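PDB 1FUX: UPF0098 protein YbcL from Escherichia coli, which is of unknown function but belongs to the phosphatidylethanolamine-binding protein (PEBP) family, as a periplasmic bacterial homologue of the mammalian Raf kinase inhibitor protein. Local coordinates for residues 40-45 with 151-156; 47-52 with 125-130; 131-136 with 144-149. One frame throughout, in Å; residues are numbered along the deposited sequence. Where two conformers were deposited one is given.

The three contacts lie around the strand 118-127 of the five-stranded antiparallel sheet. Contact 2 pairs this strand with the central strand 47-54. Contact 1 sits beside it, with centres about 8 Å apart, where 151-156 adds the next strand. The two are joined through Ala126: its O takes Ile152 N at 2.8 Å and its N meets Ala153 O at 3.0 Å, both probable hydrogen bonds. Contact 3 lies about 9 Å from contact 2, centre to centre. There Leu147 packs on Trp125 and Thr51, so the helix 140-148 rests on the sheet. Contacts 1 and 3 are about 16 Å apart, centre to centre, and adjoin only in sequence.

Contact 1: 40-45 with 151-156; sequences GVPEGT and KIATAE
Ile152 is the first residue of 151-156 to meet the loop 40-45, and it makes the largest share of the contact. Its two branches go to different places. CG1 lies beside the backbone N and anti to the carbonyl carbon (chi1 -60°), and from it CD1 reaches the backbone of the turn. There CD1 comes within 3.5 Å of Gly44 C and 3.7 Å of Thr45 N. A side chain on Gly44 would point at Ile152, and a CB there would come close to CD1. The other branch, CG2, touches CG of Pro42 at 3.9 Å, and the two side chains meet obliquely. An alanine at Ile152 would probably leave a gap beside the Gly44 backbone and Pro42, since both CD1 and CG2 would be gone. Residues 42-45 form a type II beta turn. Pro42 O accepts two bonds in it, from Thr45 N at 3.0 Å and from Thr45 OG1 at 2.7 Å, both from the same face of the carbonyl plane. Ile152 and Ala153 both face Ala126 of the neighbouring strand 118-127, a classic beta bulge. Ala153 comes next along the segment. Its CB lies 4.0 Å from Pro42 CG, so the proline ring touches both bulge residues. Phe3 also packs on Pro42 and on Ala153.

Contact 2: 47-52 with 125-130; sequences SFAVTV and WALKTE
Ser47 OG donates to Thr129 O at 2.7 Å, the shortest polar bond of this contact. The hydroxyl lies in the plane of that carbonyl. It is put there by chi1 of 70°, which sets OG between the backbone N and the carbonyl carbon. The bond ties Ser47 to the loop that follows strand 125-127. Backbone bonds join the strands themselves. Leu127 N gives to Ser47 O at 2.9 Å, and Ala49 and Trp125 exchange two bonds, N to O each way. Further along, Trp125 NE1 donates to Thr51 OG1 at 3.0 Å. The hydroxyl lies at the edge of the indole, in its plane, and the N-H...O angle is 157°. This bond helps to set the rotation of the ring. Ala49 CB packs beside Leu127 CD1 at 3.8 Å, on the same face as the indole, and Leu147 of the helix 140-148 packs on that face. On the other face Phe48 CE2 lies 4.3 Å from Ala126 CB. Phe48 with Ala126 is a non-hydrogen-bonded pair, and Ala49 with Trp125 is a hydrogen-bonded one. This is the regular alternation of an antiparallel beta sheet, here two inner strands of the five-stranded sheet of this PEBP-family protein.

Contact 3: 131-136 with 144-149; sequences KIPVDS and GYMLNA
Met146 and Ile132 lead the apolar packing between the loop 131-136 and the helix 140-148. Met146 is present as selenomethionine. It points from the helix toward the loop and touches three of its residues in turn. Its CB lies 3.7 Å from Ile132 CD1. Further out, SE sits 3.9 Å from Pro133 CD, at the proline ring. The chain then bends at the last torsion (chi3 -64°), which turns CE toward Val134, and CE lies 3.6 Å from Val134 CG1. Each of these three side chains meets Met146 obliquely. Ile132 CD1 touches Leu147 as well. Its CG1 lies between the backbone N and the carbonyl carbon (chi1 48°), and CD1 at the end of that branch comes within 3.9 Å of Leu147 CD2. These two side chains cross at about a right angle. Ile132 and Leu147 are buried, and both also pack on Val69 of the strand 63-72.

No hydrogen bond crosses between the two segments. The polar links run within each one or to other parts of the chain. In the loop, an inverse gamma turn is centred on Pro133, with a weak bond from Val134 N to Ile132 O. Ile132 N is held by Asn70 OD1. In the helix, Asn148 N bonds to Gly144 O at 3.0 Å, and Met146 O is bonded by Asn150 ND2. Tyr145 and Asn148 of the helix pack on Pro58 of the second subunit.

The loop is thus joined to Met146 and Leu147 of the helix by side-chain packing alone, with Met146 giving the largest share of the buried surface. Between the two segments, then, the hold comes from burying apolar surface, and no directed bond fixes their relative position.

Contact 1: 40-45 with 151-156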
ATOM      1  N   GLY A  40      -0.249  16.242 -25.440  1.00 24.42           N
ATOM      2  CA  GLY A  40      -1.694  15.949 -25.583  1.00 23.75           C
ATOM      3  C   GLY A  40      -2.362  16.406 -24.304  1.00 24.58           C
ATOM      4  O   GLY A  40      -3.455  15.907 -23.994  1.00 25.87           O
ATOM      5  N   VAL A  41      -1.851  17.364 -23.536  1.00 24.64           N
ATOM      6  CA  VAL A  41      -2.533  17.689 -22.306  1.00 26.91           C
ATOM      7  C   VAL A  41      -3.987  18.091 -22.596  1.00 28.63           C
ATOM      8  O   VAL A  41      -4.265  18.922 -23.438  1.00 24.68           O
ATOM      9  CB  VAL A  41      -1.915  18.574 -21.252  1.00 28.08           C
ATOM     10  CG1 VAL A  41      -0.404  18.673 -21.394  1.00 27.32           C
ATOM     11  CG2 VAL A  41      -2.587  19.885 -20.965  1.00 28.99           C
ATOM     12  N   PRO A  42      -4.875  17.511 -21.794  1.00 27.69           N
ATOM     13  CA  PRO A  42      -6.293  17.733 -21.999  1.00 28.55           C
ATOM     14  C   PRO A  42      -6.772  19.046 -21.468  1.00 29.30           C
ATOM     15  O   PRO A  42      -6.325  19.692 -20.498  1.00 30.06           O
ATOM     16  CB  PRO A  42      -6.969  16.526 -21.341  1.00 28.86           C
ATOM     17  CG  PRO A  42      -5.979  15.952 -20.411  1.00 27.43           C
ATOM     18  CD  PRO A  42      -4.609  16.470 -20.763  1.00 26.95           C
ATOM     19  N   GLU A  43      -7.806  19.517 -22.189  1.00 30.66           N
ATOM     20  CA  GLU A  43      -8.480  20.761 -21.807  1.00 31.64           C
ATOM     21  C   GLU A  43      -9.023  20.473 -20.409  1.00 30.31           C
ATOM     22  O   GLU A  43      -9.424  19.340 -20.109  1.00 31.26           O
ATOM     23  CB  GLU A  43      -9.529  21.156 -22.862  1.00 34.57           C
ATOM     24  CG  GLU A  43      -8.945  21.252 -24.273  0.50 36.34           C
ATOM     25  CD  GLU A  43      -9.954  21.594 -25.349  0.50 37.64           C
ATOM     26  OE1 GLU A  43     -10.503  20.662 -25.975  0.50 38.90           O
ATOM     27  OE2 GLU A  43     -10.221  22.786 -25.598  0.50 37.87           O
ATOM     28  N   GLY A  44      -8.918  21.404 -19.503  1.00 27.10           N
ATOM     29  CA  GLY A  44      -9.264  21.332 -18.122  1.00 28.84           C
ATOM     30  C   GLY A  44      -8.111  20.993 -17.170  1.00 26.65           C
ATOM     31  O   GLY A  44      -8.290  21.199 -15.963  1.00 27.82           O
ATOM     32  N   THR A  45      -6.944  20.592 -17.665  1.00 25.52           N
ATOM     33  CA  THR A  45      -5.852  20.236 -16.713  1.00 24.28           C
ATOM     34  C   THR A  45      -5.365  21.325 -15.797  1.00 26.50           C
ATOM     35  O   THR A  45      -5.030  22.449 -16.188  1.00 27.04           O
ATOM     36  CB  THR A  45      -4.678  19.659 -17.511  1.00 23.44           C
ATOM     37  OG1 THR A  45      -5.043  18.560 -18.355  1.00 21.58           O
ATOM     38  CG2 THR A  45      -3.576  19.181 -16.562  1.00 23.52           C
ATOM     39  N   LYS A 151      -8.919  12.628 -11.696  1.00 23.47           N
ATOM     40  CA  LYS A 151      -8.445  12.272 -13.018  1.00 25.43           C
ATOM     41  C   LYS A 151      -9.235  12.862 -14.201  1.00 26.30           C
ATOM     42  O   LYS A 151     -10.458  12.735 -14.225  1.00 25.42           O
ATOM     43  CB  LYS A 151      -8.518  10.759 -13.209  1.00 26.39           C
ATOM     44  CG  LYS A 151      -7.740  10.206 -14.380  1.00 30.62           C
ATOM     45  CD  LYS A 151      -8.033   8.700 -14.536  1.00 34.79           C
ATOM     46  CE  LYS A 151      -7.935   8.281 -15.999  1.00 35.97           C
ATOM     47  NZ  LYS A 151      -7.672   6.820 -16.206  1.00 36.84           N
ATOM     48  N   ILE A 152      -8.523  13.395 -15.186  1.00 22.89           N
ATOM     49  CA  ILE A 152      -9.103  13.791 -16.466  1.00 23.85           C
ATOM     50  C   ILE A 152      -8.664  12.705 -17.435  1.00 22.43           C
ATOM     51  O   ILE A 152      -9.435  12.089 -18.153  1.00 21.99           O
ATOM     52  CB  ILE A 152      -8.629  15.172 -16.969  1.00 23.20           C
ATOM     53  CG1 ILE A 152      -8.988  16.241 -15.973  1.00 23.90           C
ATOM     54  CG2 ILE A 152      -9.203  15.451 -18.360  1.00 23.51           C
ATOM     55  CD1 ILE A 152      -8.856  17.684 -16.436  1.00 23.51           C
ATOM     56  N   ALA A 153      -7.336  12.448 -17.486  1.00 21.66           N
ATOM     57  CA  ALA A 153      -6.777  11.462 -18.372  1.00 19.25           C
ATOM     58  C   ALA A 153      -5.460  10.885 -17.858  1.00 18.45           C
ATOM     59  O   ALA A 153      -4.853  11.506 -16.970  1.00 17.24           O
ATOM     60  CB  ALA A 153      -6.478  12.079 -19.750  1.00 21.86           C
ATOM     61  N   THR A 154      -5.023   9.738 -18.354  1.00 18.07           N
ATOM     62  CA  THR A 154      -3.730   9.198 -17.935  1.00 19.11           C
ATOM     63  C   THR A 154      -3.021   8.603 -19.143  1.00 18.97           C
ATOM     64  O   THR A 154      -3.585   8.189 -20.186  1.00 17.88           O
ATOM     65  CB  THR A 154      -3.795   8.159 -16.779  1.00 20.99           C
ATOM     66  OG1 THR A 154      -4.427   6.977 -17.278  1.00 21.96           O
ATOM     67  CG2 THR A 154      -4.530   8.687 -15.551  1.00 21.25           C
ATOM     68  N   ALA A 155      -1.674   8.536 -19.065  1.00 16.06           N
ATOM     69  CA  ALA A 155      -0.873   7.886 -20.058  1.00 18.13           C
ATOM     70  C   ALA A 155       0.224   7.091 -19.315  1.00 18.30           C
ATOM     71  O   ALA A 155       0.693   7.591 -18.288  1.00 20.91           O
ATOM     72  CB  ALA A 155      -0.174   8.861 -21.006  1.00 18.23           C
ATOM     73  N   GLU A 156       0.628   5.984 -19.856  1.00 20.65           N
ATOM     74  CA  GLU A 156       1.629   5.210 -19.103  1.00 22.35           C
ATOM     75  C   GLU A 156       2.609   4.463 -19.968  1.00 21.54           C
ATOM     76  O   GLU A 156       2.425   4.204 -21.168  1.00 20.89           O
ATOM     77  CB  GLU A 156       0.813   4.281 -18.172  1.00 25.25           C
ATOM     78  CG  GLU A 156       0.153   3.139 -18.889  1.00 30.21           C
ATOM     79  CD  GLU A 156      -0.952   2.453 -18.109  1.00 34.07           C
ATOM     80  OE1 GLU A 156      -0.759   1.320 -17.627  1.00 34.15           O
ATOM     81  OE2 GLU A 156      -2.045   3.056 -18.000  1.00 37.22           O
TER

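Contact 2: 47-52 with 125-130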
ATOM      1  N   SER A  47      -3.141  20.501 -12.905  1.00 24.51           N
ATOM      2  CA  SER A  47      -1.947  19.944 -12.308  1.00 22.93           C
ATOM      3  C   SER A  47      -1.709  18.523 -12.868  1.00 20.63           C
ATOM      4  O   SER A  47      -2.566  17.894 -13.510  1.00 20.63           O
ATOM      5  CB  SER A  47      -1.879  19.904 -10.800  1.00 22.39           C
ATOM      6  OG  SER A  47      -2.803  18.954 -10.286  1.00 21.45           O
ATOM      7  N   PHE A  48      -0.470  18.078 -12.638  1.00 18.60           N
ATOM      8  CA  PHE A  48      -0.122  16.729 -13.091  1.00 17.34           C
ATOM      9  C   PHE A  48       0.392  15.875 -11.911  1.00 16.02           C
ATOM     10  O   PHE A  48       0.712  16.416 -10.851  1.00 15.78           O
ATOM     11  CB  PHE A  48       0.985  16.736 -14.164  1.00 16.94           C
ATOM     12  CG  PHE A  48       0.597  17.468 -15.434  1.00 17.07           C
ATOM     13  CD1 PHE A  48       0.969  18.808 -15.594  1.00 19.22           C
ATOM     14  CD2 PHE A  48      -0.110  16.815 -16.415  1.00 17.35           C
ATOM     15  CE1 PHE A  48       0.612  19.447 -16.792  1.00 18.95           C
ATOM     16  CE2 PHE A  48      -0.492  17.457 -17.597  1.00 18.58           C
ATOM     17  CZ  PHE A  48      -0.099  18.785 -17.771  1.00 17.95           C
ATOM     18  N   ALA A  49       0.346  14.557 -12.143  1.00 15.33           N
ATOM     19  CA  ALA A  49       0.873  13.680 -11.058  1.00 15.47           C
ATOM     20  C   ALA A  49       1.566  12.540 -11.752  1.00 14.14           C
ATOM     21  O   ALA A  49       1.260  12.234 -12.925  1.00 13.65           O
ATOM     22  CB  ALA A  49      -0.272  13.271 -10.159  1.00 16.58           C
ATOM     23  N   VAL A  50       2.559  11.901 -11.100  1.00 12.70           N
ATOM     24  CA  VAL A  50       3.187  10.735 -11.711  1.00 12.84           C
ATOM     25  C   VAL A  50       3.158   9.605 -10.640  1.00 11.73           C
ATOM     26  O   VAL A  50       3.488   9.932  -9.503  1.00 12.55           O
ATOM     27  CB  VAL A  50       4.643  10.961 -12.164  1.00 13.83           C
ATOM     28  CG1 VAL A  50       5.342   9.672 -12.612  1.00 14.74           C
ATOM     29  CG2 VAL A  50       4.578  11.906 -13.382  1.00 13.52           C
ATOM     30  N   THR A  51       2.797   8.392 -11.027  1.00 12.95           N
ATOM     31  CA  THR A  51       2.837   7.296 -10.054  1.00 11.81           C
ATOM     32  C   THR A  51       3.597   6.165 -10.705  1.00 11.66           C
ATOM     33  O   THR A  51       3.620   5.984 -11.927  1.00 12.04           O
ATOM     34  CB  THR A  51       1.456   6.755  -9.584  1.00 13.15           C
ATOM     35  OG1 THR A  51       0.643   6.379 -10.702  1.00 14.24           O
ATOM     36  CG2 THR A  51       0.726   7.784  -8.714  1.00 13.17           C
ATOM     37  N   VAL A  52       4.202   5.258  -9.874  1.00 11.53           N
ATOM     38  CA  VAL A  52       4.927   4.115 -10.372  1.00 10.19           C
ATOM     39  C   VAL A  52       4.447   2.958  -9.469  1.00 10.67           C
ATOM     40  O   VAL A  52       4.568   3.048  -8.231  1.00 10.79           O
ATOM     41  CB  VAL A  52       6.457   4.211 -10.308  1.00 10.46           C
ATOM     42  CG1 VAL A  52       7.099   2.932 -10.823  1.00 10.30           C
ATOM     43  CG2 VAL A  52       6.910   5.470 -11.082  1.00  8.56           C
ATOM     44  N   TRP A 125      -0.713  11.452 -14.834  1.00 15.20           N
ATOM     45  CA  TRP A 125      -2.075  11.857 -14.626  1.00 17.55           C
ATOM     46  C   TRP A 125      -2.287  13.351 -14.873  1.00 16.97           C
ATOM     47  O   TRP A 125      -1.548  14.157 -14.312  1.00 20.23           O
ATOM     48  CB  TRP A 125      -2.551  11.654 -13.170  1.00 17.49           C
ATOM     49  CG  TRP A 125      -2.279  10.285 -12.624  1.00 19.03           C
ATOM     50  CD1 TRP A 125      -1.055   9.693 -12.438  1.00 17.21           C
ATOM     51  CD2 TRP A 125      -3.248   9.344 -12.126  1.00 18.49           C
ATOM     52  NE1 TRP A 125      -1.190   8.419 -11.908  1.00 16.36           N
ATOM     53  CE2 TRP A 125      -2.527   8.215 -11.665  1.00 18.86           C
ATOM     54  CE3 TRP A 125      -4.642   9.391 -12.021  1.00 17.93           C
ATOM     55  CZ2 TRP A 125      -3.188   7.123 -11.109  1.00 20.29           C
ATOM     56  CZ3 TRP A 125      -5.284   8.289 -11.485  1.00 19.56           C
ATOM     57  CH2 TRP A 125      -4.556   7.198 -11.031  1.00 19.73           C
ATOM     58  N   ALA A 126      -3.323  13.670 -15.625  1.00 17.84           N
ATOM     59  CA  ALA A 126      -3.773  15.033 -15.870  1.00 19.35           C
ATOM     60  C   ALA A 126      -4.967  15.227 -14.928  1.00 21.06           C
ATOM     61  O   ALA A 126      -5.950  14.468 -15.033  1.00 21.24           O
ATOM     62  CB  ALA A 126      -4.261  15.313 -17.279  1.00 19.98           C
ATOM     63  N   LEU A 127      -4.867  16.141 -13.994  1.00 19.63           N
ATOM     64  CA  LEU A 127      -5.938  16.286 -13.020  1.00 23.54           C
ATOM     65  C   LEU A 127      -6.709  17.599 -13.152  1.00 27.14           C
ATOM     66  O   LEU A 127      -6.153  18.658 -13.491  1.00 26.06           O
ATOM     67  CB  LEU A 127      -5.328  16.203 -11.628  1.00 22.18           C
ATOM     68  CG  LEU A 127      -4.387  15.002 -11.400  1.00 23.60           C
ATOM     69  CD1 LEU A 127      -3.572  15.232 -10.141  1.00 23.02           C
ATOM     70  CD2 LEU A 127      -5.160  13.702 -11.378  1.00 22.31           C
ATOM     71  N   LYS A 128      -7.979  17.522 -12.721  1.00 26.87           N
ATOM     72  CA  LYS A 128      -8.866  18.673 -12.742  1.00 30.36           C
ATOM     73  C   LYS A 128      -8.745  19.586 -11.544  1.00 32.49           C
ATOM     74  O   LYS A 128      -9.552  20.523 -11.415  1.00 34.67           O
ATOM     75  CB  LYS A 128     -10.331  18.199 -12.841  1.00 31.35           C
ATOM     76  CG  LYS A 128     -10.903  17.633 -11.542  1.00 32.83           C
ATOM     77  CD  LYS A 128     -12.292  17.062 -11.825  1.00 35.32           C
ATOM     78  CE  LYS A 128     -12.745  16.080 -10.757  1.00 37.22           C
ATOM     79  NZ  LYS A 128     -13.727  15.097 -11.319  1.00 40.13           N
ATOM     80  N   THR A 129      -7.779  19.421 -10.658  1.00 30.89           N
ATOM     81  CA  THR A 129      -7.585  20.261  -9.509  1.00 30.53           C
ATOM     82  C   THR A 129      -6.136  20.780  -9.444  1.00 30.03           C
ATOM     83  O   THR A 129      -5.263  20.060  -9.918  1.00 27.23           O
ATOM     84  CB  THR A 129      -7.756  19.510  -8.172  1.00 32.93           C
ATOM     85  OG1 THR A 129      -8.758  18.510  -8.363  1.00 35.94           O
ATOM     86  CG2 THR A 129      -8.115  20.521  -7.109  1.00 31.56           C
ATOM     87  N   GLU A 130      -5.945  21.976  -8.923  1.00 29.16           N
ATOM     88  CA  GLU A 130      -4.597  22.516  -8.816  1.00 32.34           C
ATOM     89  C   GLU A 130      -3.780  21.871  -7.705  1.00 30.04           C
ATOM     90  O   GLU A 130      -2.563  21.757  -7.852  1.00 30.21           O
ATOM     91  CB  GLU A 130      -4.627  24.029  -8.592  1.00 34.67           C
ATOM     92  CG  GLU A 130      -3.343  24.614  -8.036  1.00 40.08           C
ATOM     93  CD  GLU A 130      -3.430  26.082  -7.666  1.00 42.37           C
ATOM     94  OE1 GLU A 130      -3.501  26.905  -8.616  1.00 44.04           O
ATOM     95  OE2 GLU A 130      -3.427  26.382  -6.453  1.00 43.22           O
TER

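Contact 3: 131-136 with 144-149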
ATOM      1  N   LYS A 131      -4.350  21.616  -6.544  1.00 30.47           N
ATOM      2  CA  LYS A 131      -3.602  21.088  -5.417  1.00 29.98           C
ATOM      3  C   LYS A 131      -4.382  19.984  -4.699  1.00 30.76           C
ATOM      4  O   LYS A 131      -5.561  20.212  -4.435  1.00 28.84           O
ATOM      5  CB  LYS A 131      -3.333  22.124  -4.331  1.00 32.97           C
ATOM      6  CG  LYS A 131      -2.243  23.150  -4.524  1.00 34.79           C
ATOM      7  CD  LYS A 131      -0.829  22.614  -4.473  1.00 37.12           C
ATOM      8  CE  LYS A 131       0.144  23.747  -4.813  1.00 38.59           C
ATOM      9  NZ  LYS A 131       1.514  23.507  -4.303  1.00 40.00           N
ATOM     10  N   ILE A 132      -3.689  18.913  -4.363  1.00 26.85           N
ATOM     11  CA  ILE A 132      -4.337  17.853  -3.572  1.00 25.47           C
ATOM     12  C   ILE A 132      -3.513  17.783  -2.293  1.00 23.60           C
ATOM     13  O   ILE A 132      -2.327  18.106  -2.368  1.00 24.37           O
ATOM     14  CB  ILE A 132      -4.495  16.518  -4.287  1.00 24.40           C
ATOM     15  CG1 ILE A 132      -3.249  15.971  -5.010  1.00 22.07           C
ATOM     16  CG2 ILE A 132      -5.656  16.599  -5.286  1.00 23.27           C
ATOM     17  CD1 ILE A 132      -3.320  14.429  -4.976  1.00 23.32           C
ATOM     18  N   PRO A 133      -4.121  17.622  -1.131  1.00 23.78           N
ATOM     19  CA  PRO A 133      -3.439  17.656   0.131  1.00 24.05           C
ATOM     20  C   PRO A 133      -2.551  16.438   0.358  1.00 22.11           C
ATOM     21  O   PRO A 133      -2.991  15.515   1.021  1.00 24.01           O
ATOM     22  CB  PRO A 133      -4.541  17.726   1.181  1.00 23.65           C
ATOM     23  CG  PRO A 133      -5.693  17.054   0.510  1.00 26.05           C
ATOM     24  CD  PRO A 133      -5.592  17.408  -0.952  1.00 24.18           C
ATOM     25  N   VAL A 134      -1.375  16.383  -0.238  1.00 21.05           N
ATOM     26  CA  VAL A 134      -0.492  15.248  -0.001  1.00 20.72           C
ATOM     27  C   VAL A 134       0.785  15.781   0.647  1.00 21.24           C
ATOM     28  O   VAL A 134       1.173  16.944   0.479  1.00 20.10           O
ATOM     29  CB  VAL A 134      -0.244  14.259  -1.120  1.00 22.55           C
ATOM     30  CG1 VAL A 134      -1.118  14.438  -2.339  1.00 23.94           C
ATOM     31  CG2 VAL A 134       1.192  13.929  -1.469  1.00 21.65           C
ATOM     32  N   ASP A 135       1.342  14.913   1.487  1.00 19.05           N
ATOM     33  CA  ASP A 135       2.600  15.277   2.127  1.00 18.69           C
ATOM     34  C   ASP A 135       3.496  14.054   2.134  1.00 17.09           C
ATOM     35  O   ASP A 135       3.139  12.990   1.588  1.00 14.96           O
ATOM     36  CB  ASP A 135       2.373  15.945   3.462  1.00 19.53           C
ATOM     37  CG  ASP A 135       1.657  15.102   4.493  1.00 23.04           C
ATOM     38  OD1 ASP A 135       1.733  13.854   4.482  1.00 20.03           O
ATOM     39  OD2 ASP A 135       1.018  15.764   5.363  1.00 22.49           O
ATOM     40  N   SER A 136       4.628  14.147   2.829  1.00 14.92           N
ATOM     41  CA  SER A 136       5.550  13.022   2.825  1.00 17.69           C
ATOM     42  C   SER A 136       4.993  11.817   3.546  1.00 17.26           C
ATOM     43  O   SER A 136       5.578  10.748   3.341  1.00 18.03           O
ATOM     44  CB  SER A 136       6.921  13.425   3.393  1.00 17.02           C
ATOM     45  OG  SER A 136       6.675  13.831   4.724  1.00 19.29           O
ATOM     46  N   GLY A 144      -3.498   7.566  -4.313  1.00 14.88           N
ATOM     47  CA  GLY A 144      -4.267   6.920  -5.388  1.00 15.17           C
ATOM     48  C   GLY A 144      -5.749   7.254  -5.312  1.00 18.07           C
ATOM     49  O   GLY A 144      -6.409   7.482  -6.368  1.00 18.62           O
ATOM     50  N   TYR A 145      -6.209   7.380  -4.069  1.00 21.40           N
ATOM     51  CA  TYR A 145      -7.597   7.729  -3.839  1.00 24.92           C
ATOM     52  C   TYR A 145      -7.837   9.097  -4.464  1.00 26.30           C
ATOM     53  O   TYR A 145      -8.733   9.226  -5.304  1.00 27.08           O
ATOM     54  CB  TYR A 145      -7.884   7.784  -2.327  1.00 28.47           C
ATOM     55  CG  TYR A 145      -9.374   7.985  -2.092  1.00 33.06           C
ATOM     56  CD1 TYR A 145     -10.223   6.892  -2.085  1.00 36.40           C
ATOM     57  CD2 TYR A 145      -9.913   9.243  -1.890  1.00 35.07           C
ATOM     58  CE1 TYR A 145     -11.589   7.057  -1.881  1.00 37.57           C
ATOM     59  CE2 TYR A 145     -11.273   9.416  -1.679  1.00 36.89           C
ATOM     60  CZ  TYR A 145     -12.098   8.314  -1.686  1.00 38.31           C
ATOM     61  OH  TYR A 145     -13.454   8.476  -1.464  1.00 41.78           O
HETATM   62  N   MSE A 146      -6.985  10.064  -4.094  1.00 26.89           N
HETATM   63  CA  MSE A 146      -7.145  11.409  -4.616  1.00 27.70           C
HETATM   64  C   MSE A 146      -6.910  11.571  -6.101  1.00 24.21           C
HETATM   65  O   MSE A 146      -7.560  12.505  -6.626  1.00 23.50           O
HETATM   66  CB  MSE A 146      -6.268  12.418  -3.862  1.00 33.34           C
HETATM   67  CG  MSE A 146      -6.664  12.519  -2.401  1.00 40.19           C
HETATM   68 SE   MSE A 146      -5.447  13.541  -1.357  1.00 51.12          SE
HETATM   69  CE  MSE A 146      -4.006  12.519  -1.492  1.00 47.59           C
ATOM     70  N   LEU A 147      -6.007  10.841  -6.724  1.00 19.57           N
ATOM     71  CA  LEU A 147      -5.804  10.974  -8.164  1.00 18.83           C
ATOM     72  C   LEU A 147      -6.991  10.416  -8.934  1.00 22.14           C
ATOM     73  O   LEU A 147      -7.486  10.984  -9.929  1.00 19.59           O
ATOM     74  CB  LEU A 147      -4.534  10.217  -8.602  1.00 19.19           C
ATOM     75  CG  LEU A 147      -3.240  10.747  -7.933  1.00 16.30           C
ATOM     76  CD1 LEU A 147      -2.006  10.014  -8.444  1.00 16.65           C
ATOM     77  CD2 LEU A 147      -3.106  12.227  -8.220  1.00 19.27           C
ATOM     78  N   ASN A 148      -7.489   9.239  -8.491  1.00 22.19           N
ATOM     79  CA  ASN A 148      -8.630   8.691  -9.249  1.00 24.84           C
ATOM     80  C   ASN A 148      -9.832   9.621  -9.158  1.00 26.58           C
ATOM     81  O   ASN A 148     -10.581   9.649 -10.134  1.00 27.84           O
ATOM     82  CB  ASN A 148      -9.036   7.298  -8.824  1.00 27.22           C
ATOM     83  CG  ASN A 148      -8.164   6.232  -9.427  1.00 27.88           C
ATOM     84  OD1 ASN A 148      -7.876   6.085 -10.626  1.00 29.83           O
ATOM     85  ND2 ASN A 148      -7.726   5.380  -8.514  1.00 30.10           N
ATOM     86  N   ALA A 149     -10.067  10.319  -8.078  1.00 28.54           N
ATOM     87  CA  ALA A 149     -11.148  11.270  -7.893  1.00 29.58           C
ATOM     88  C   ALA A 149     -10.981  12.552  -8.702  1.00 29.76           C
ATOM     89  O   ALA A 149     -11.924  13.321  -8.920  1.00 29.52           O
ATOM     90  CB  ALA A 149     -11.213  11.674  -6.409  1.00 30.57           C
TER